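Acetyltransferase (Brucella abortus str. 2308 A, PDB 4ZBG) binds acetyl-CoA and, as a member of the GNAT family, probably transfers the acetyl group to an amine of its acceptor substrate. Local coordinates at residues R12-Q17 and K51-S56; L55-E60 and G67-S72. One frame throughout, in Å; residues are numbered along the deposited sequence.

Contact 1: R12-Q17 and K51-S56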
ATOM      1  N   ARG A  12      -2.066 -12.067   5.036  1.00  9.43           N
ATOM      2  CA  ARG A  12      -3.491 -12.261   4.815  1.00 10.43           C
ATOM      3  C   ARG A  12      -4.175 -10.913   4.666  1.00  9.51           C
ATOM      4  O   ARG A  12      -3.605  -9.864   5.006  1.00  9.66           O
ATOM      5  CB  ARG A  12      -4.123 -13.020   5.985  1.00 11.19           C
ATOM      6  CG  ARG A  12      -3.982 -12.313   7.326  1.00 11.82           C
ATOM      7  CD  ARG A  12      -4.900 -12.914   8.377  1.00 13.40           C
ATOM      8  NE  ARG A  12      -4.687 -12.317   9.693  1.00 13.60           N
ATOM      9  CZ  ARG A  12      -5.256 -11.190  10.110  1.00 12.77           C
ATOM     10  NH1 ARG A  12      -6.071 -10.517   9.307  1.00 12.47           N
ATOM     11  NH2 ARG A  12      -5.008 -10.729  11.329  1.00 13.43           N
ATOM     12  N   LYS A  13      -5.396 -10.936   4.154  1.00 10.23           N
ATOM     13  CA  LYS A  13      -6.223  -9.736   4.106  0.58 10.16           C
ATOM     14  C   LYS A  13      -6.600  -9.311   5.513  1.00  9.86           C
ATOM     15  O   LYS A  13      -6.788 -10.149   6.402  1.00 10.38           O
ATOM     16  CB  LYS A  13      -7.501  -9.977   3.305  0.58 11.52           C
ATOM     17  CG  LYS A  13      -7.317  -9.999   1.803  0.58 12.42           C
ATOM     18  CD  LYS A  13      -8.664 -10.111   1.102  0.58 13.14           C
ATOM     19  CE  LYS A  13      -8.505 -10.477  -0.360  0.58 13.94           C
ATOM     20  NZ  LYS A  13      -9.814 -10.809  -0.981  0.58 13.84           N
ATOM     21  N   GLU A  14      -6.731  -8.008   5.707  1.00  9.13           N
ATOM     22  CA  GLU A  14      -7.162  -7.504   6.995  1.00  9.58           C
ATOM     23  C   GLU A  14      -8.571  -7.982   7.309  1.00 10.60           C
ATOM     24  O   GLU A  14      -9.361  -8.321   6.413  1.00 11.18           O
ATOM     25  CB  GLU A  14      -7.136  -5.972   7.014  1.00 11.08           C
ATOM     26  CG  GLU A  14      -8.340  -5.324   6.348  1.00 11.39           C
ATOM     27  CD  GLU A  14      -8.521  -3.862   6.749  1.00 11.94           C
ATOM     28  OE1 GLU A  14      -7.511  -3.139   6.864  1.00 10.34           O
ATOM     29  OE2 GLU A  14      -9.680  -3.433   6.948  1.00 13.27           O
ATOM     30  N   ARG A  15      -8.882  -8.018   8.591  0.55 10.41           N
ATOM     31  CA  ARG A  15     -10.258  -8.158   9.025  0.55 11.34           C
ATOM     32  C   ARG A  15     -10.530  -6.966   9.935  0.55 12.15           C
ATOM     33  O   ARG A  15      -9.590  -6.343  10.423  0.55 11.35           O
ATOM     34  CB  ARG A  15     -10.468  -9.495   9.732  0.55 12.63           C
ATOM     35  CG  ARG A  15      -9.473  -9.793  10.806  0.55 13.19           C
ATOM     36  CD  ARG A  15      -9.443 -11.289  11.057  0.55 13.41           C
ATOM     37  NE  ARG A  15     -10.753 -11.813  11.442  0.55 14.50           N
ATOM     38  CZ  ARG A  15     -11.191 -11.852  12.696  0.55 13.78           C
ATOM     39  NH1 ARG A  15     -10.423 -11.388  13.671  0.55 13.09           N
ATOM     40  NH2 ARG A  15     -12.390 -12.352  12.976  0.55 13.31           N
ATOM     41  N   PRO A  16     -11.810  -6.619  10.133  1.00 15.33           N
ATOM     42  CA  PRO A  16     -12.181  -5.431  10.914  1.00 16.58           C
ATOM     43  C   PRO A  16     -11.488  -5.354  12.271  1.00 14.43           C
ATOM     44  O   PRO A  16     -11.117  -4.268  12.730  1.00 15.48           O
ATOM     45  CB  PRO A  16     -13.685  -5.613  11.119  1.00 18.96           C
ATOM     46  CG  PRO A  16     -14.125  -6.390   9.946  1.00 19.30           C
ATOM     47  CD  PRO A  16     -12.991  -7.276   9.546  1.00 17.66           C
ATOM     48  N   GLN A  17     -11.278  -6.515  12.884  1.00 12.80           N
ATOM     49  CA  GLN A  17     -10.649  -6.597  14.192  1.00 12.12           C
ATOM     50  C   GLN A  17      -9.197  -6.105  14.187  1.00 11.77           C
ATOM     51  O   GLN A  17      -8.635  -5.842  15.247  1.00 12.25           O
ATOM     52  CB  GLN A  17     -10.737  -8.032  14.729  1.00 12.68           C
ATOM     53  CG  GLN A  17     -12.172  -8.499  15.054  1.00 13.35           C
ATOM     54  CD  GLN A  17     -13.002  -8.886  13.827  1.00 13.49           C
ATOM     55  OE1 GLN A  17     -12.485  -8.982  12.712  1.00 15.18           O
ATOM     56  NE2 GLN A  17     -14.301  -9.108  14.035  1.00 12.25           N
ATOM     57  N   LYS A  51     -14.933   3.173   1.964  1.00 12.10           N
ATOM     58  CA  LYS A  51     -14.991   1.979   1.113  1.00 12.68           C
ATOM     59  C   LYS A  51     -14.047   2.109  -0.082  1.00 11.89           C
ATOM     60  O   LYS A  51     -14.338   1.621  -1.177  1.00 13.43           O
ATOM     61  CB  LYS A  51     -16.428   1.670   0.659  1.00 15.52           C
ATOM     62  CG  LYS A  51     -17.394   1.442   1.814  1.00 17.60           C
ATOM     63  CD  LYS A  51     -18.740   0.928   1.316  1.00 20.45           C
ATOM     64  CE  LYS A  51     -19.794   1.019   2.400  1.00 22.81           C
ATOM     65  NZ  LYS A  51     -21.073   0.364   2.012  1.00 24.63           N
ATOM     66  N   ALA A  52     -12.911   2.764   0.149  1.00 10.03           N
ATOM     67  CA  ALA A  52     -11.902   2.985  -0.888  1.00  9.81           C
ATOM     68  C   ALA A  52     -10.595   2.262  -0.573  1.00  9.40           C
ATOM     69  O   ALA A  52      -9.600   2.439  -1.271  1.00  9.50           O
ATOM     70  CB  ALA A  52     -11.649   4.477  -1.080  1.00 10.36           C
ATOM     71  N   LEU A  53     -10.602   1.447   0.476  1.00  9.23           N
ATOM     72  CA  LEU A  53      -9.453   0.621   0.808  1.00  8.71           C
ATOM     73  C   LEU A  53      -9.597  -0.671   0.004  1.00  8.69           C
ATOM     74  O   LEU A  53     -10.167  -1.657   0.464  1.00 10.10           O
ATOM     75  CB  LEU A  53      -9.386   0.382   2.320  1.00  9.57           C
ATOM     76  CG  LEU A  53      -8.149  -0.350   2.839  1.00  8.62           C
ATOM     77  CD1 LEU A  53      -6.858   0.327   2.395  1.00  9.39           C
ATOM     78  CD2 LEU A  53      -8.208  -0.435   4.354  1.00  8.79           C
ATOM     79  N   THR A  54      -9.124  -0.627  -1.234  1.00  8.36           N
ATOM     80  CA  THR A  54      -9.346  -1.699  -2.189  1.00  9.29           C
ATOM     81  C   THR A  54      -8.755  -3.004  -1.700  1.00  8.25           C
ATOM     82  O   THR A  54      -9.381  -4.064  -1.789  1.00  9.47           O
ATOM     83  CB  THR A  54      -8.702  -1.350  -3.528  1.00 10.85           C
ATOM     84  OG1 THR A  54      -9.199  -0.083  -3.967  1.00 11.13           O
ATOM     85  CG2 THR A  54      -9.022  -2.411  -4.566  1.00 13.39           C
ATOM     86  N   LEU A  55      -7.538  -2.918  -1.185  1.00  7.28           N
ATOM     87  CA  LEU A  55      -6.840  -4.084  -0.691  1.00  7.96           C
ATOM     88  C   LEU A  55      -6.002  -3.673   0.503  1.00  6.77           C
ATOM     89  O   LEU A  55      -5.317  -2.648   0.466  1.00  7.37           O
ATOM     90  CB  LEU A  55      -5.962  -4.673  -1.797  1.00  9.67           C
ATOM     91  CG  LEU A  55      -5.211  -5.947  -1.434  1.00 10.37           C
ATOM     92  CD1 LEU A  55      -6.162  -7.072  -1.096  1.00 11.02           C
ATOM     93  CD2 LEU A  55      -4.306  -6.343  -2.584  1.00 11.70           C
ATOM     94  N   SER A  56      -6.063  -4.474   1.563  1.00  7.24           N
ATOM     95  CA  SER A  56      -5.346  -4.178   2.789  1.00  7.28           C
ATOM     96  C   SER A  56      -4.818  -5.500   3.304  1.00  6.69           C
ATOM     97  O   SER A  56      -5.602  -6.385   3.660  1.00  7.52           O
ATOM     98  CB  SER A  56      -6.298  -3.553   3.802  1.00  8.25           C
ATOM     99  OG  SER A  56      -5.639  -3.309   5.033  1.00  8.32           O
TER
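The carboxylate of Glu14 is the flat group that reaches across to 51-56. Ser56 OG comes to it from above the carboxylate plane, 37° out of it, and gives its proton to Glu14 OE1 over 2.6 Å. The same oxygen, Glu14 OE1, also has the methyl Leu53 CD2 at 3.8 Å, so an apolar branch borders this polar end. The second oxygen, OE2, is held by a salt bridge to Arg48 of helix 40-49, and the two bonds together limit the rotation of the carboxylate. The guanidinium of Arg12 bonds within its own segment instead: NH1 donates to Lys13 O at 3.0 Å, near the guanidinium plane. NH1 also forms a salt bridge with Asp18, whose OD2 accepts a bond from Arg15 N at the guanidinium edge.

Glu14 CG sits between the backbone N and the carbonyl carbon (chi1 80°), and the extended chain beyond it carries the carboxylate alongside Ser56. The backbone makes a second link here, from Glu14 N to Ser56 O, 2.8 Å long and nearly straight at 162°. Lys13 CA adds a CH···O contact to Ser56 O at 3.4 Å. In GNAT terms, this is where the first strand, 10-13, leaves its antiparallel neighbour 55-61, the two being connected through helices 19-30 and 40-49. Lys51 closes helix 40-49 with a Schellman motif, an inverse gamma turn centred on Leu53 bends the chain, and a classic beta bulge at Thr54 and Leu55, both opposite Phe71, leads into the strand. The Leu53 side chain touches Leu47 and Arg48 of that helix and Ala70 of strand 64-76. Gln111 of helix 100-114 touches Leu55.

Contact 2: L55-E60 and G67-S72; sequences LSLVAE and GHIAFS
His68 NE2 donates a 2.8 Å hydrogen bond to Ser56 OG, which lies at the edge of the imidazole and only 4° out of its plane. With CG anti to the backbone N (chi1 171°), the His68 ring leans along the sheet toward the neighbouring strand, and its CD2 comes to 3.3 Å from Leu57 O. Ser56 OG in turn donates to Glu14, so the hydroxyl is held by two bonds, one accepted from strand 64-76 and one given to the residue just after strand 10-13.

The backbone ladder joins the two strands. Leu57 and Ile69 form a hydrogen-bonded pair, Ile69 N to Leu57 O at 3.0 Å and Leu57 N to Ile69 O at 3.1 Å. The two neighbouring hydrogen-bonded pairs are less even: Phe71 N to Leu55 O and Ala59 N to Gly67 O are firm, while the return bonds, Leu55 N to Phe71 O and Gly67 N to Ala59 O, are weak. The ladder is the beta hairpin of strands 55-61 and 64-76, the second and third strands of the GNAT core; the axes of segments 55-60 and 67-72 run antiparallel, at 169°.

On the face with Ser56 and His68, Val58 CG1 stands near the edge of the imidazole, 4.0 Å from His68 CD2. The other face is apolar. Leu55 and Phe71 lie side by side and point the same way, with Leu55 CD2 4.0 Å from Phe71 CD1, while Leu57 CB touches Ile69 CG2 at 3.7 Å. Helix 100-114 covers this face, setting Ile100 on Ala59, Ile105 on Ile69 and Leu112 on Phe71. Leu86 of strand 83-91 also packs on Ile69 and Phe71. The side chain of Ile69 is about 7 Å from the bound acetyl-CoA.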
ATOM      1  N   LEU A  55      -7.538  -2.918  -1.185  1.00  7.28           N
ATOM      2  CA  LEU A  55      -6.840  -4.084  -0.691  1.00  7.96           C
ATOM      3  C   LEU A  55      -6.002  -3.673   0.503  1.00  6.77           C
ATOM      4  O   LEU A  55      -5.317  -2.648   0.466  1.00  7.37           O
ATOM      5  CB  LEU A  55      -5.962  -4.673  -1.797  1.00  9.67           C
ATOM      6  CG  LEU A  55      -5.211  -5.947  -1.434  1.00 10.37           C
ATOM      7  CD1 LEU A  55      -6.162  -7.072  -1.096  1.00 11.02           C
ATOM      8  CD2 LEU A  55      -4.306  -6.343  -2.584  1.00 11.70           C
ATOM      9  N   SER A  56      -6.063  -4.474   1.563  1.00  7.24           N
ATOM     10  CA  SER A  56      -5.346  -4.178   2.789  1.00  7.28           C
ATOM     11  C   SER A  56      -4.818  -5.500   3.304  1.00  6.69           C
ATOM     12  O   SER A  56      -5.602  -6.385   3.660  1.00  7.52           O
ATOM     13  CB  SER A  56      -6.298  -3.553   3.802  1.00  8.25           C
ATOM     14  OG  SER A  56      -5.639  -3.309   5.033  1.00  8.32           O
ATOM     15  N   LEU A  57      -3.494  -5.652   3.294  1.00  6.73           N
ATOM     16  CA  LEU A  57      -2.864  -6.900   3.716  1.00  6.32           C
ATOM     17  C   LEU A  57      -2.015  -6.658   4.939  1.00  6.07           C
ATOM     18  O   LEU A  57      -1.396  -5.598   5.077  1.00  6.24           O
ATOM     19  CB  LEU A  57      -1.959  -7.464   2.622  1.00  7.05           C
ATOM     20  CG  LEU A  57      -2.570  -7.760   1.256  1.00  7.88           C
ATOM     21  CD1 LEU A  57      -1.505  -8.322   0.325  1.00  9.44           C
ATOM     22  CD2 LEU A  57      -3.748  -8.708   1.370  1.00 10.20           C
ATOM     23  N   VAL A  58      -1.968  -7.662   5.809  1.00  6.64           N
ATOM     24  CA  VAL A  58      -1.075  -7.650   6.956  1.00  7.12           C
ATOM     25  C   VAL A  58      -0.117  -8.829   6.893  1.00  7.78           C
ATOM     26  O   VAL A  58      -0.454  -9.901   6.381  1.00  8.77           O
ATOM     27  CB  VAL A  58      -1.832  -7.641   8.296  1.00  9.02           C
ATOM     28  CG1 VAL A  58      -2.611  -6.347   8.468  1.00  9.88           C
ATOM     29  CG2 VAL A  58      -2.732  -8.874   8.424  1.00 10.26           C
ATOM     30  N   ALA A  59       1.083  -8.613   7.418  1.00  7.64           N
ATOM     31  CA  ALA A  59       2.023  -9.676   7.719  1.00  8.29           C
ATOM     32  C   ALA A  59       1.890  -9.933   9.212  1.00  9.22           C
ATOM     33  O   ALA A  59       2.060  -9.019  10.017  1.00 10.94           O
ATOM     34  CB  ALA A  59       3.427  -9.240   7.392  1.00  9.96           C
ATOM     35  N   GLU A  60       1.596 -11.177   9.577  1.00  9.24           N
ATOM     36  CA  GLU A  60       1.292 -11.542  10.952  1.00 10.97           C
ATOM     37  C   GLU A  60       2.218 -12.666  11.395  1.00 10.41           C
ATOM     38  O   GLU A  60       2.490 -13.610  10.640  1.00 11.77           O
ATOM     39  CB  GLU A  60      -0.163 -12.005  11.028  1.00 14.15           C
ATOM     40  CG  GLU A  60      -0.697 -12.363  12.405  1.00 17.23           C
ATOM     41  CD  GLU A  60      -2.184 -12.651  12.350  1.00 21.32           C
ATOM     42  OE1 GLU A  60      -2.593 -13.431  11.463  1.00 22.97           O
ATOM     43  OE2 GLU A  60      -2.947 -12.079  13.160  1.00 23.38           O
ATOM     44  N   GLY A  67       3.523  -5.856   9.733  1.00  6.50           N
ATOM     45  CA  GLY A  67       3.550  -4.957   8.602  1.00  6.99           C
ATOM     46  C   GLY A  67       2.194  -4.892   7.960  1.00  6.57           C
ATOM     47  O   GLY A  67       1.357  -5.773   8.177  1.00  7.21           O
ATOM     48  N   HIS A  68       1.990  -3.849   7.168  1.00  5.76           N
ATOM     49  CA  HIS A  68       0.710  -3.586   6.544  1.00  6.01           C
ATOM     50  C   HIS A  68       0.925  -2.888   5.204  1.00  5.64           C
ATOM     51  O   HIS A  68       1.883  -2.126   5.032  1.00  5.56           O
ATOM     52  CB  HIS A  68      -0.150  -2.694   7.445  1.00  6.45           C
ATOM     53  CG  HIS A  68      -1.395  -2.221   6.775  1.00  5.97           C
ATOM     54  ND1 HIS A  68      -1.531  -0.946   6.265  1.00  6.33           N
ATOM     55  CD2 HIS A  68      -2.540  -2.877   6.475  1.00  6.72           C
ATOM     56  CE1 HIS A  68      -2.717  -0.835   5.694  1.00  6.61           C
ATOM     57  NE2 HIS A  68      -3.348  -1.992   5.812  1.00  6.05           N
ATOM     58  N   ILE A  69       0.022  -3.135   4.258  1.00  5.43           N
ATOM     59  CA  ILE A  69       0.024  -2.408   2.995  1.00  5.47           C
ATOM     60  C   ILE A  69      -1.400  -2.061   2.577  1.00  5.10           C
ATOM     61  O   ILE A  69      -2.307  -2.887   2.719  1.00  6.10           O
ATOM     62  CB  ILE A  69       0.794  -3.176   1.906  1.00  6.08           C
ATOM     63  CG1 ILE A  69       0.933  -2.344   0.628  1.00  7.32           C
ATOM     64  CG2 ILE A  69       0.127  -4.522   1.622  1.00  6.50           C
ATOM     65  CD1 ILE A  69       1.943  -2.937  -0.320  1.00  7.76           C
ATOM     66  N   ALA A  70      -1.573  -0.842   2.064  1.00  5.07           N
ATOM     67  CA  ALA A  70      -2.838  -0.368   1.518  1.00  5.77           C
ATOM     68  C   ALA A  70      -2.741  -0.116   0.018  1.00  5.27           C
ATOM     69  O   ALA A  70      -1.721   0.378  -0.467  1.00  5.80           O
ATOM     70  CB  ALA A  70      -3.252   0.923   2.206  1.00  6.89           C
ATOM     71  N   PHE A  71      -3.824  -0.427  -0.689  1.00  5.75           N
ATOM     72  CA  PHE A  71      -4.022  -0.011  -2.068  1.00  5.70           C
ATOM     73  C   PHE A  71      -5.384   0.642  -2.183  1.00  5.83           C
ATOM     74  O   PHE A  71      -6.323   0.233  -1.506  1.00  7.22           O
ATOM     75  CB  PHE A  71      -3.988  -1.202  -3.016  1.00  6.71           C
ATOM     76  CG  PHE A  71      -2.681  -1.920  -3.056  1.00  7.35           C
ATOM     77  CD1 PHE A  71      -2.367  -2.882  -2.110  1.00  7.46           C
ATOM     78  CD2 PHE A  71      -1.773  -1.662  -4.071  1.00  7.77           C
ATOM     79  CE1 PHE A  71      -1.168  -3.559  -2.167  1.00  7.56           C
ATOM     80  CE2 PHE A  71      -0.570  -2.337  -4.143  1.00  7.95           C
ATOM     81  CZ  PHE A  71      -0.263  -3.286  -3.189  1.00  8.50           C
ATOM     82  N   SER A  72      -5.498   1.633  -3.067  1.00  6.39           N
ATOM     83  CA  SER A  72      -6.750   2.366  -3.249  1.00  6.61           C
ATOM     84  C   SER A  72      -6.821   2.852  -4.694  1.00  6.99           C
ATOM     85  O   SER A  72      -5.791   2.951  -5.362  1.00  6.88           O
ATOM     86  CB  SER A  72      -6.837   3.542  -2.257  1.00  7.15           C
ATOM     87  OG  SER A  72      -5.727   4.407  -2.370  1.00  7.65           O
TER

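In the fold
From the N terminus, strand 10-13 enters the sheet, and the chain then passes through helices 19-30 and 40-49 before returning as strand 55-61. Contact 1 closes this long, helical excursion. Contact 2 follows directly and closes a much shorter loop, the hairpin turn into strand 64-76. The two neither nest nor cross: the second begins on Leu55 and Ser56, where the first ends, and their centres are about 7 Å apart. Strand 55-61 is thus paired on both sides; a backbone bond between Arg12 and Val58 continues the first pairing, and an Arg12-Glu60 salt bridge reaches further along. Together the contacts join the N-terminal edge and its helices to the sheet of the acetyl-CoA-binding core.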